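Local coordinates for protein glycosyl hydrolase family 10 (Prevotella bryantii, PDB 4MGQ) that probably hydrolyses internal beta-1,4-xylosidic linkages of xylan as a full-length enzyme, of which this chain is the calcium-binding carbohydrate-binding module, at residues K16-I21 and D112-D117; L35-T40 and N127-G132; L53-S58 and E85-A90; C61-W66 and P78-T83. All blocks are in the same frame, centred on the assembly; numbering follows the deposited sequence.

In the fold
From the N terminus, strand 17-24 opens the loop that contact 1 closes at 112-117, in the middle of the first sheet and beside the calcium. Strand 34-37 opens contact 2 before that loop is complete, and 127-132 closes it afterwards, so contacts 1 and 2 cross. Contact 3 (53-58 with 85-90) lies wholly within both loops and joins an edge strand to the same sheet as contact 1. The hairpin of contact 4 (61-66 with 78-83) is enclosed in turn by contact 3 and forms one edge of the second sheet. Contact 2 ties the end of a strand in that second sheet to the loop following strand 111-121.

Contact 1: residues K16-I21 and D112-D117; sequences KHVLYI and DIWMDD. With CA (calcium ion), chain B.
Tyr-20 and Trp-114 lie side by side on one face of an antiparallel strand pair, as an offset stack whose ring planes are 25° apart. The phenol overhangs the five-membered ring, Tyr-20 CD1 being 3.2 Å from Trp-114 NE1. Its CG sits anti to the backbone N (chi1 168°), and the ring lies over the flat indole. Val-18 fills the notch beside this pair, its CG2 meeting the indole edge 3.7 Å from Trp-114 CD1.

The other face is a row of aliphatic bumps. Ile-113 CG2 fits against Ile-21 CB at 3.7 Å, and Met-115 bends so that its CE comes 4.1 Å from Leu-19 CD2. Leu-35 of the second sheet packs against Leu-19, Ile-21 and Met-115. Backbone hydrogen bonds join Leu-19 with Met-115 and Ile-21 with Ile-113.

At the other end of the pair oxygen ligands take over. His-17 backbone O binds the calcium ion at 2.3 Å, and Asp-116 OD1 and OD2 grip it at 2.5 Å; Arg-54 NH2 also bonds OD2. Thr-133 backbone O, Glu-135 and two waters complete the site, so the ion ties both strands to the loop that follows strand 111-121 through oxygens, the hard donors calcium prefers.

Contact 2: residues L35-T40 and N127-G132; sequences LYVNPT and NLIANG
Thr-40 N donates to Leu-128 O at 2.8 Å where 37-40 and 127-130 meet at 114°, and this one direct backbone bond links the two segments. The N-H arrives in the carbonyl plane, on a lone pair. Pro-39 CA lies 3.3 Å from Leu-128 O in a CA-H...O contact, and Thr-40 OG1 may add a weak, unsettled bond to the same oxygen.

Around this point the side chains sort by polarity. On the buried side Pro-39 CB rests 4.0 Å from Leu-128 CB, and the rigid pyrrolidine suits a place where the strand ends and the chain turns off. Deeper in, Ile-129 reaches back to Val-37: the two side chains cross at about a right angle, and Ile-129 CD1 meets both valine methyls, Val-37 CG1 at 4.0 Å. On the outer side Thr-40 divides its branches. CG2 touches Ala-130 CB at 3.7 Å, while OG1 lies 2.7 Å from a water that donates to Asn-127 O. A second water joins the segments by donating to Asn-38 O and accepting from Ala-130 N.

Asn-127 folds its own segment into an Asx turn: OD1 accepts from Ile-129 N at 3.1 Å, the donor standing 58° out of the amide plane, and also takes Leu-120 N of strand 111-121. One direct backbone bond and two bridging waters join this loop to the end of strand 34-37, giving partners to Thr-40 N, Leu-128 O, Asn-38 O, Ala-130 N and Asn-127 O; a few residues on, the same loop delivers Thr-133 and Glu-135 to the calcium.

Contact 3: residues L53-S58 and E85-A90; sequences LRVKTS and EWTTVA
Arg-54 lies across the indole of Trp-86 at one edge of a beta-sandwich of the jelly-roll kind seen in this family of carbohydrate-binding modules, where 53-57 and 87-90 pair antiparallel. From its root outward, CB stands 3.9 Å from Trp-86 CE3 and close to Thr-87 O. CG, set between the backbone N and carbonyl carbon by a chi1 of 59°, comes to 3.6 Å from Trp-86 CE3. The extended chain then carries CD across the six-membered ring, an off-centre CH-pi contact, and CZ ends 3.9 Å from that ring's centroid, only 9° off its normal. This is a cation-pi pair, with NH1 over the middle of the indole. Arginine suits the place because its charged end can lie over the ring, tilted 32° from it, while its N-H groups bond elsewhere: NE reaches Asp-117, NH2 the calcium ligand Asp-116, and NH1 Asp-156, which also takes Trp-86 NE1.

Lys-56 covers the opposite face of the indole with aliphatic chain, CB lying 3.9 Å from the six-membered centroid, and sends NZ on to Thr-84 O and Asp-158. The tryptophan is thereby clasped between two long cationic side chains.

On the inward face, Leu-53, Val-55 and Val-89 pack into the core beneath backbone bonds linking Leu-53 with Val-89 and Val-55 with Thr-87. There Leu-53 CD2 meets Val-89 CG1 at 4.0 Å, and Val-55 CG1 touches Val-89 CG2 at 3.9 Å.

Contact 4: residues C61-W66 and P78-T83; sequences CDVTVW and PSFKST
Val-63 presses its CB onto one face of the Phe-80 ring, 3.8 Å from the centroid in a CH-pi contact, while its CG1 reaches the far end of the ring at 3.5 Å from CZ. A chi1 of 56° places Phe-80 CG between the backbone N and carbonyl carbon, and the ring comes to lie alongside the valine on the inward face. Next along, Val-65 splits its methyls: CG2 touches Phe-80 CE1 at 3.8 Å, and CG1 meets Pro-78 CG at the same distance. Compact branched side chains suit this bed, since they fit under a flat ring.

Behind the side chains stand the backbone bonds of an antiparallel beta hairpin, strands 61-69 and 80-82, at one edge of the second sheet. Cys-61 and Ser-82 exchange bonds, as do Val-63 and Phe-80. Just before Phe-80 in the sequence, at Ser-79, the regular pairing gives way, and Ser-79 OG accepts from Val-65 N instead, at 2.9 Å and nearly straight (175°). Thr-77 OG1 bonds to the same hydroxyl.

The outward face carries a salt bridge between exposed neighbours. Lys-81 bends at its last torsion, and NZ meets Asp-62 OD1 on its syn side at 2.6 Å.

Further out, Leu-53, Val-55 and Val-89 of the facing sheet pack against Phe-80. Near the end of the hairpin Ser-82 OG pairs with Thr-57 OG1, a polar link between the two sheets.

Contact 1: residues K16-I21 and D112-D117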
# COMPACT_ATOMS: atom_id res chain seq x y z
N LYS A 16 -8.60 -5.30 14.40
CA LYS A 16 -7.73 -5.37 13.24
C LYS A 16 -6.90 -4.10 13.21
O LYS A 16 -7.36 -3.06 13.66
CB LYS A 16 -8.53 -5.49 11.95
CG LYS A 16 -9.43 -6.71 11.84
CD LYS A 16 -10.29 -6.59 10.58
CE LYS A 16 -10.87 -7.94 10.16
NZ LYS A 16 -12.10 -8.33 10.91
N HIS A 17 -5.68 -4.18 12.68
CA HIS A 17 -4.84 -2.99 12.58
C HIS A 17 -4.49 -2.71 11.13
O HIS A 17 -4.36 -3.63 10.32
CB HIS A 17 -3.59 -3.14 13.44
CG HIS A 17 -3.90 -3.35 14.89
ND1 HIS A 17 -4.10 -4.61 15.42
CD2 HIS A 17 -4.13 -2.47 15.89
CE1 HIS A 17 -4.40 -4.49 16.71
NE2 HIS A 17 -4.43 -3.21 17.01
N VAL A 18 -4.39 -1.42 10.81
CA VAL A 18 -4.21 -1.00 9.42
C VAL A 18 -3.17 0.11 9.35
O VAL A 18 -2.87 0.76 10.36
CB VAL A 18 -5.55 -0.51 8.80
CG1 VAL A 18 -6.67 -1.56 9.01
CG2 VAL A 18 -5.97 0.81 9.42
N LEU A 19 -2.61 0.31 8.17
CA LEU A 19 -1.76 1.46 7.90
C LEU A 19 -2.66 2.70 7.81
O LEU A 19 -3.71 2.66 7.17
CB LEU A 19 -0.96 1.26 6.61
CG LEU A 19 -0.03 2.41 6.16
CD1 LEU A 19 1.07 1.86 5.27
CD2 LEU A 19 -0.77 3.50 5.40
N TYR A 20 -2.24 3.78 8.45
CA TYR A 20 -3.02 5.01 8.46
C TYR A 20 -2.14 6.22 8.20
O TYR A 20 -1.13 6.41 8.86
CB TYR A 20 -3.71 5.18 9.81
CG TYR A 20 -4.32 6.54 10.04
CD1 TYR A 20 -5.34 7.02 9.23
CD2 TYR A 20 -3.88 7.34 11.09
CE1 TYR A 20 -5.91 8.26 9.45
CE2 TYR A 20 -4.44 8.60 11.31
CZ TYR A 20 -5.46 9.04 10.48
OH TYR A 20 -6.04 10.27 10.68
N ILE A 21 -2.54 7.04 7.23
CA ILE A 21 -1.87 8.31 7.00
C ILE A 21 -2.88 9.44 7.08
O ILE A 21 -3.80 9.51 6.26
CB ILE A 21 -1.17 8.36 5.65
CG1 ILE A 21 -0.02 7.35 5.61
CG2 ILE A 21 -0.65 9.78 5.36
CD1 ILE A 21 0.61 7.24 4.25
N ASP A 112 -7.74 11.64 4.84
CA ASP A 112 -7.19 10.45 5.48
C ASP A 112 -7.17 9.27 4.53
O ASP A 112 -8.05 9.13 3.68
CB ASP A 112 -8.03 10.09 6.72
CG ASP A 112 -7.84 11.05 7.87
OD1 ASP A 112 -6.71 11.50 8.10
OD2 ASP A 112 -8.83 11.36 8.55
N ILE A 113 -6.19 8.39 4.69
CA ILE A 113 -6.19 7.14 3.95
C ILE A 113 -5.80 6.01 4.91
O ILE A 113 -4.94 6.18 5.77
CB ILE A 113 -5.23 7.18 2.72
CG1 ILE A 113 -5.26 5.85 1.96
CG2 ILE A 113 -3.81 7.57 3.15
CD1 ILE A 113 -4.61 5.91 0.58
N TRP A 114 -6.50 4.89 4.78
CA TRP A 114 -6.19 3.65 5.49
C TRP A 114 -5.97 2.53 4.48
O TRP A 114 -6.67 2.45 3.47
CB TRP A 114 -7.33 3.24 6.44
CG TRP A 114 -7.72 4.22 7.51
CD1 TRP A 114 -7.35 4.20 8.82
CD2 TRP A 114 -8.62 5.33 7.37
NE1 TRP A 114 -7.95 5.23 9.51
CE2 TRP A 114 -8.73 5.95 8.64
CE3 TRP A 114 -9.34 5.87 6.30
CZ2 TRP A 114 -9.52 7.07 8.87
CZ3 TRP A 114 -10.13 7.00 6.53
CH2 TRP A 114 -10.21 7.58 7.80
N MET A 115 -4.99 1.67 4.74
CA MET A 115 -4.73 0.53 3.86
C MET A 115 -4.42 -0.70 4.69
O MET A 115 -3.88 -0.59 5.79
CB MET A 115 -3.58 0.81 2.88
CG MET A 115 -3.97 1.75 1.75
SD MET A 115 -2.66 1.95 0.52
CE MET A 115 -1.55 2.98 1.45
N ASP A 116 -4.74 -1.88 4.16
CA ASP A 116 -4.47 -3.13 4.87
C ASP A 116 -4.38 -4.28 3.88
O ASP A 116 -4.79 -4.16 2.72
CB ASP A 116 -5.56 -3.40 5.92
CG ASP A 116 -5.13 -4.40 7.00
OD1 ASP A 116 -3.91 -4.67 7.14
OD2 ASP A 116 -6.03 -4.88 7.72
N ASP A 117 -3.81 -5.39 4.35
CA ASP A 117 -3.77 -6.63 3.57
C ASP A 117 -3.10 -6.41 2.21
O ASP A 117 -3.57 -6.88 1.18
CB ASP A 117 -5.17 -7.18 3.44
CG ASP A 117 -5.82 -7.43 4.79
OD1 ASP A 117 -5.16 -8.08 5.63
OD2 ASP A 117 -6.95 -6.95 5.03
CA CA B . -4.28 -5.75 9.34
O HOH W 1 -9.02 9.93 11.70
O HOH W 2 -4.14 -7.86 8.16
O HOH W 3 -6.38 -6.82 9.94

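Contact 2: residues L35-T40 and N127-G132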
# COMPACT_ATOMS: atom_id res chain seq x y z
N LEU A 35 4.49 7.85 -0.37
CA LEU A 35 4.64 6.69 0.49
C LEU A 35 5.31 5.57 -0.32
O LEU A 35 4.90 5.29 -1.45
CB LEU A 35 3.28 6.24 1.02
CG LEU A 35 3.23 4.93 1.81
CD1 LEU A 35 3.91 5.11 3.15
CD2 LEU A 35 1.78 4.47 1.99
N TYR A 36 6.32 4.94 0.27
CA TYR A 36 7.13 3.96 -0.44
C TYR A 36 7.10 2.59 0.19
O TYR A 36 7.12 2.47 1.41
CB TYR A 36 8.59 4.39 -0.47
CG TYR A 36 8.85 5.71 -1.13
CD1 TYR A 36 8.13 6.12 -2.24
CD2 TYR A 36 9.82 6.56 -0.63
CE1 TYR A 36 8.39 7.34 -2.85
CE2 TYR A 36 10.08 7.77 -1.22
CZ TYR A 36 9.37 8.15 -2.33
OH TYR A 36 9.66 9.38 -2.90
N VAL A 37 7.11 1.56 -0.64
CA VAL A 37 7.39 0.20 -0.15
C VAL A 37 8.22 -0.51 -1.22
O VAL A 37 8.03 -0.28 -2.42
CB VAL A 37 6.08 -0.56 0.16
CG1 VAL A 37 5.30 -0.86 -1.10
CG2 VAL A 37 6.39 -1.85 0.95
N ASN A 38 9.17 -1.34 -0.79
CA ASN A 38 10.03 -2.05 -1.73
C ASN A 38 9.70 -3.54 -1.76
O ASN A 38 9.76 -4.19 -0.72
CB ASN A 38 11.51 -1.88 -1.35
CG ASN A 38 12.08 -0.53 -1.75
OD1 ASN A 38 11.35 0.46 -1.87
ND2 ASN A 38 13.39 -0.48 -1.98
N PRO A 39 9.35 -4.08 -2.94
CA PRO A 39 9.15 -5.53 -3.09
C PRO A 39 10.38 -6.28 -2.63
O PRO A 39 11.50 -5.80 -2.84
CB PRO A 39 8.91 -5.70 -4.59
CG PRO A 39 8.34 -4.38 -5.02
CD PRO A 39 9.07 -3.36 -4.20
N THR A 40 10.18 -7.42 -1.98
CA THR A 40 11.31 -8.17 -1.40
C THR A 40 12.17 -8.87 -2.46
O THR A 40 13.29 -9.30 -2.17
CB THR A 40 10.80 -9.20 -0.38
OG1 THR A 40 9.80 -10.03 -0.98
CG2 THR A 40 10.20 -8.49 0.82
N ASN A 127 4.27 -13.71 -2.81
CA ASN A 127 3.97 -12.38 -2.28
C ASN A 127 5.26 -11.64 -1.95
O ASN A 127 6.09 -12.13 -1.16
CB ASN A 127 3.06 -12.50 -1.05
CG ASN A 127 2.69 -11.16 -0.44
OD1 ASN A 127 2.87 -10.10 -1.05
ND2 ASN A 127 2.15 -11.21 0.77
N LEU A 128 5.45 -10.48 -2.56
CA LEU A 128 6.68 -9.71 -2.42
C LEU A 128 6.57 -8.54 -1.44
O LEU A 128 7.49 -7.73 -1.34
CB LEU A 128 7.12 -9.19 -3.79
CG LEU A 128 7.33 -10.30 -4.82
CD1 LEU A 128 7.76 -9.70 -6.17
CD2 LEU A 128 8.37 -11.32 -4.32
N ILE A 129 5.45 -8.44 -0.72
CA ILE A 129 5.35 -7.43 0.33
C ILE A 129 5.65 -8.04 1.69
O ILE A 129 4.95 -8.95 2.14
CB ILE A 129 3.95 -6.78 0.36
CG1 ILE A 129 3.66 -6.03 -0.95
CG2 ILE A 129 3.81 -5.85 1.59
CD1 ILE A 129 4.55 -4.83 -1.17
N ALA A 130 6.70 -7.54 2.33
CA ALA A 130 7.17 -8.09 3.60
C ALA A 130 6.19 -7.86 4.74
O ALA A 130 5.97 -8.75 5.57
CB ALA A 130 8.53 -7.50 3.95
N ASN A 131 5.63 -6.66 4.81
CA ASN A 131 4.76 -6.28 5.91
C ASN A 131 3.49 -5.63 5.39
O ASN A 131 3.43 -4.41 5.26
CB ASN A 131 5.50 -5.34 6.86
CG ASN A 131 4.60 -4.79 7.96
OD1 ASN A 131 3.59 -5.39 8.32
ND2 ASN A 131 4.99 -3.64 8.50
N GLY A 132 2.49 -6.45 5.08
CA GLY A 132 1.24 -5.97 4.51
C GLY A 132 0.06 -6.07 5.46
O GLY A 132 -1.05 -5.69 5.09
O HOH W 4 8.23 -5.28 1.32
O HOH W 5 7.90 -10.98 0.76

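Contact 3: residues L53-S58 and E85-A90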
# COMPACT_ATOMS: atom_id res chain seq x y z
N LEU A 53 -4.93 -5.23 -2.11
CA LEU A 53 -5.04 -4.60 -0.80
C LEU A 53 -6.49 -4.26 -0.52
O LEU A 53 -7.34 -4.42 -1.40
CB LEU A 53 -4.15 -3.34 -0.73
CG LEU A 53 -4.52 -2.16 -1.64
CD1 LEU A 53 -4.64 -0.89 -0.80
CD2 LEU A 53 -3.52 -1.97 -2.77
N ARG A 54 -6.79 -3.82 0.70
CA ARG A 54 -8.05 -3.11 0.91
C ARG A 54 -7.70 -1.68 1.29
O ARG A 54 -6.67 -1.41 1.91
CB ARG A 54 -8.94 -3.77 1.97
CG ARG A 54 -8.34 -3.93 3.36
CD ARG A 54 -9.37 -4.55 4.33
NE ARG A 54 -8.80 -4.60 5.67
CZ ARG A 54 -9.41 -4.16 6.77
NH1 ARG A 54 -10.65 -3.68 6.70
NH2 ARG A 54 -8.79 -4.23 7.93
N VAL A 55 -8.58 -0.75 0.91
CA VAL A 55 -8.30 0.66 1.09
C VAL A 55 -9.58 1.40 1.49
O VAL A 55 -10.68 0.98 1.12
CB VAL A 55 -7.69 1.28 -0.19
CG1 VAL A 55 -8.70 1.23 -1.34
CG2 VAL A 55 -7.21 2.70 0.08
N LYS A 56 -9.41 2.48 2.24
CA LYS A 56 -10.50 3.35 2.65
C LYS A 56 -9.94 4.77 2.67
O LYS A 56 -8.81 4.98 3.10
CB LYS A 56 -11.04 2.91 4.03
CG LYS A 56 -12.06 3.84 4.69
CD LYS A 56 -12.27 3.42 6.15
CE LYS A 56 -13.07 4.46 6.93
NZ LYS A 56 -14.50 4.48 6.50
N THR A 57 -10.70 5.74 2.17
CA THR A 57 -10.27 7.13 2.22
C THR A 57 -11.41 7.99 2.72
O THR A 57 -12.55 7.55 2.71
CB THR A 57 -9.79 7.66 0.86
OG1 THR A 57 -10.70 7.25 -0.17
CG2 THR A 57 -8.38 7.15 0.53
N SER A 58 -11.11 9.21 3.17
CA SER A 58 -12.17 10.09 3.68
C SER A 58 -12.89 10.78 2.53
O SER A 58 -13.94 11.40 2.72
CB SER A 58 -11.60 11.11 4.66
OG SER A 58 -10.51 11.82 4.09
N GLU A 85 -15.76 3.72 2.03
CA GLU A 85 -15.94 2.44 2.71
C GLU A 85 -14.80 1.52 2.29
O GLU A 85 -14.29 1.66 1.19
CB GLU A 85 -17.29 1.80 2.34
CG GLU A 85 -18.48 2.68 2.65
CD GLU A 85 -18.65 2.91 4.14
OE1 GLU A 85 -18.31 1.99 4.92
OE2 GLU A 85 -19.12 4.00 4.53
N TRP A 86 -14.42 0.58 3.15
CA TRP A 86 -13.39 -0.39 2.75
C TRP A 86 -13.80 -1.09 1.46
O TRP A 86 -14.92 -1.58 1.34
CB TRP A 86 -13.17 -1.45 3.83
CG TRP A 86 -12.40 -1.03 5.03
CD1 TRP A 86 -12.89 -0.86 6.29
CD2 TRP A 86 -11.00 -0.76 5.11
NE1 TRP A 86 -11.89 -0.49 7.15
CE2 TRP A 86 -10.71 -0.43 6.45
CE3 TRP A 86 -9.96 -0.77 4.18
CZ2 TRP A 86 -9.43 -0.11 6.89
CZ3 TRP A 86 -8.68 -0.45 4.61
CH2 TRP A 86 -8.43 -0.12 5.95
N THR A 87 -12.89 -1.11 0.48
CA THR A 87 -13.08 -1.93 -0.71
C THR A 87 -11.80 -2.69 -1.01
O THR A 87 -10.72 -2.27 -0.61
CB THR A 87 -13.43 -1.11 -1.96
OG1 THR A 87 -12.36 -0.21 -2.26
CG2 THR A 87 -14.73 -0.34 -1.76
N THR A 88 -11.93 -3.80 -1.74
CA THR A 88 -10.77 -4.58 -2.13
C THR A 88 -10.26 -4.18 -3.50
O THR A 88 -11.03 -3.82 -4.39
CB THR A 88 -11.06 -6.08 -2.14
OG1 THR A 88 -12.10 -6.34 -3.09
CG2 THR A 88 -11.49 -6.53 -0.76
N VAL A 89 -8.95 -4.23 -3.64
CA VAL A 89 -8.24 -3.81 -4.83
C VAL A 89 -7.45 -4.99 -5.37
O VAL A 89 -6.83 -5.72 -4.59
CB VAL A 89 -7.26 -2.65 -4.51
CG1 VAL A 89 -6.25 -2.44 -5.65
CG2 VAL A 89 -8.02 -1.38 -4.17
N ALA A 90 -7.49 -5.18 -6.68
CA ALA A 90 -6.59 -6.12 -7.33
C ALA A 90 -6.23 -5.56 -8.70
O ALA A 90 -7.08 -5.51 -9.59
CB ALA A 90 -7.22 -7.51 -7.46
O HOH W 6 -12.42 2.07 -0.81

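Contact 4: residues C61-W66 and P78-T83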
# COMPACT_ATOMS: atom_id res chain seq x y z
N CYS A 61 -11.40 8.80 -4.38
CA CYS A 61 -10.25 9.30 -5.14
C CYS A 61 -9.61 8.19 -5.96
O CYS A 61 -9.94 7.01 -5.80
CB CYS A 61 -9.21 9.90 -4.19
SG CYS A 61 -8.52 8.66 -3.03
N ASP A 62 -8.73 8.61 -6.86
CA ASP A 62 -7.76 7.73 -7.51
C ASP A 62 -6.50 7.69 -6.66
O ASP A 62 -6.02 8.73 -6.19
CB ASP A 62 -7.39 8.23 -8.91
CG ASP A 62 -8.51 8.05 -9.92
OD1 ASP A 62 -9.53 7.41 -9.59
OD2 ASP A 62 -8.34 8.54 -11.05
N VAL A 63 -5.95 6.50 -6.45
CA VAL A 63 -4.67 6.41 -5.76
C VAL A 63 -3.63 5.98 -6.78
O VAL A 63 -3.67 4.87 -7.32
CB VAL A 63 -4.70 5.43 -4.57
CG1 VAL A 63 -3.32 5.36 -3.93
CG2 VAL A 63 -5.75 5.87 -3.54
N THR A 64 -2.70 6.89 -7.07
CA THR A 64 -1.68 6.66 -8.08
C THR A 64 -0.48 5.91 -7.51
O THR A 64 0.04 6.28 -6.46
CB THR A 64 -1.23 8.00 -8.69
OG1 THR A 64 -2.35 8.63 -9.29
CG2 THR A 64 -0.16 7.79 -9.74
N VAL A 65 -0.06 4.86 -8.21
CA VAL A 65 1.13 4.10 -7.84
C VAL A 65 2.09 4.01 -9.03
O VAL A 65 1.72 3.49 -10.08
CB VAL A 65 0.79 2.66 -7.37
CG1 VAL A 65 2.06 1.94 -6.95
CG2 VAL A 65 -0.21 2.68 -6.21
N TRP A 66 3.30 4.53 -8.87
CA TRP A 66 4.32 4.41 -9.92
C TRP A 66 5.44 3.49 -9.46
O TRP A 66 6.15 3.81 -8.51
CB TRP A 66 4.94 5.78 -10.27
CG TRP A 66 4.00 6.81 -10.80
CD1 TRP A 66 2.85 6.60 -11.53
CD2 TRP A 66 4.13 8.22 -10.66
NE1 TRP A 66 2.26 7.81 -11.83
CE2 TRP A 66 3.03 8.82 -11.30
CE3 TRP A 66 5.08 9.04 -10.03
CZ2 TRP A 66 2.85 10.20 -11.35
CZ3 TRP A 66 4.90 10.41 -10.08
CH2 TRP A 66 3.79 10.98 -10.73
N PRO A 78 -0.13 -0.39 -11.10
CA PRO A 78 -1.22 -0.91 -10.27
C PRO A 78 -2.04 0.19 -9.60
O PRO A 78 -2.57 -0.03 -8.51
CB PRO A 78 -0.49 -1.76 -9.24
CG PRO A 78 0.83 -1.03 -9.04
CD PRO A 78 1.17 -0.45 -10.41
N SER A 79 -2.13 1.35 -10.23
CA SER A 79 -2.92 2.45 -9.67
C SER A 79 -4.36 1.97 -9.48
O SER A 79 -4.86 1.14 -10.25
CB SER A 79 -2.88 3.67 -10.59
OG SER A 79 -1.57 4.20 -10.64
N PHE A 80 -5.02 2.49 -8.45
CA PHE A 80 -6.34 1.98 -8.11
C PHE A 80 -7.24 3.09 -7.62
O PHE A 80 -6.86 4.27 -7.63
CB PHE A 80 -6.23 0.86 -7.06
CG PHE A 80 -5.50 1.26 -5.81
CD1 PHE A 80 -4.12 1.19 -5.73
CD2 PHE A 80 -6.20 1.69 -4.69
CE1 PHE A 80 -3.45 1.55 -4.59
CE2 PHE A 80 -5.54 2.05 -3.52
CZ PHE A 80 -4.15 1.98 -3.47
N LYS A 81 -8.44 2.72 -7.18
CA LYS A 81 -9.40 3.70 -6.70
C LYS A 81 -9.81 3.39 -5.27
O LYS A 81 -9.77 2.24 -4.84
CB LYS A 81 -10.63 3.75 -7.61
CG LYS A 81 -10.32 4.18 -9.04
CD LYS A 81 -11.58 4.27 -9.88
CE LYS A 81 -11.27 4.72 -11.30
NZ LYS A 81 -11.01 6.18 -11.37
N SER A 82 -10.21 4.42 -4.53
CA SER A 82 -10.66 4.24 -3.16
C SER A 82 -11.98 4.98 -2.97
O SER A 82 -12.28 5.93 -3.69
CB SER A 82 -9.61 4.75 -2.18
OG SER A 82 -10.03 4.56 -0.83
N THR A 83 -12.76 4.51 -2.00
CA THR A 83 -14.01 5.15 -1.61
C THR A 83 -14.02 5.32 -0.10
O THR A 83 -13.05 4.99 0.57
CB THR A 83 -15.24 4.31 -2.04
OG1 THR A 83 -15.29 3.12 -1.25
CG2 THR A 83 -15.17 3.95 -3.53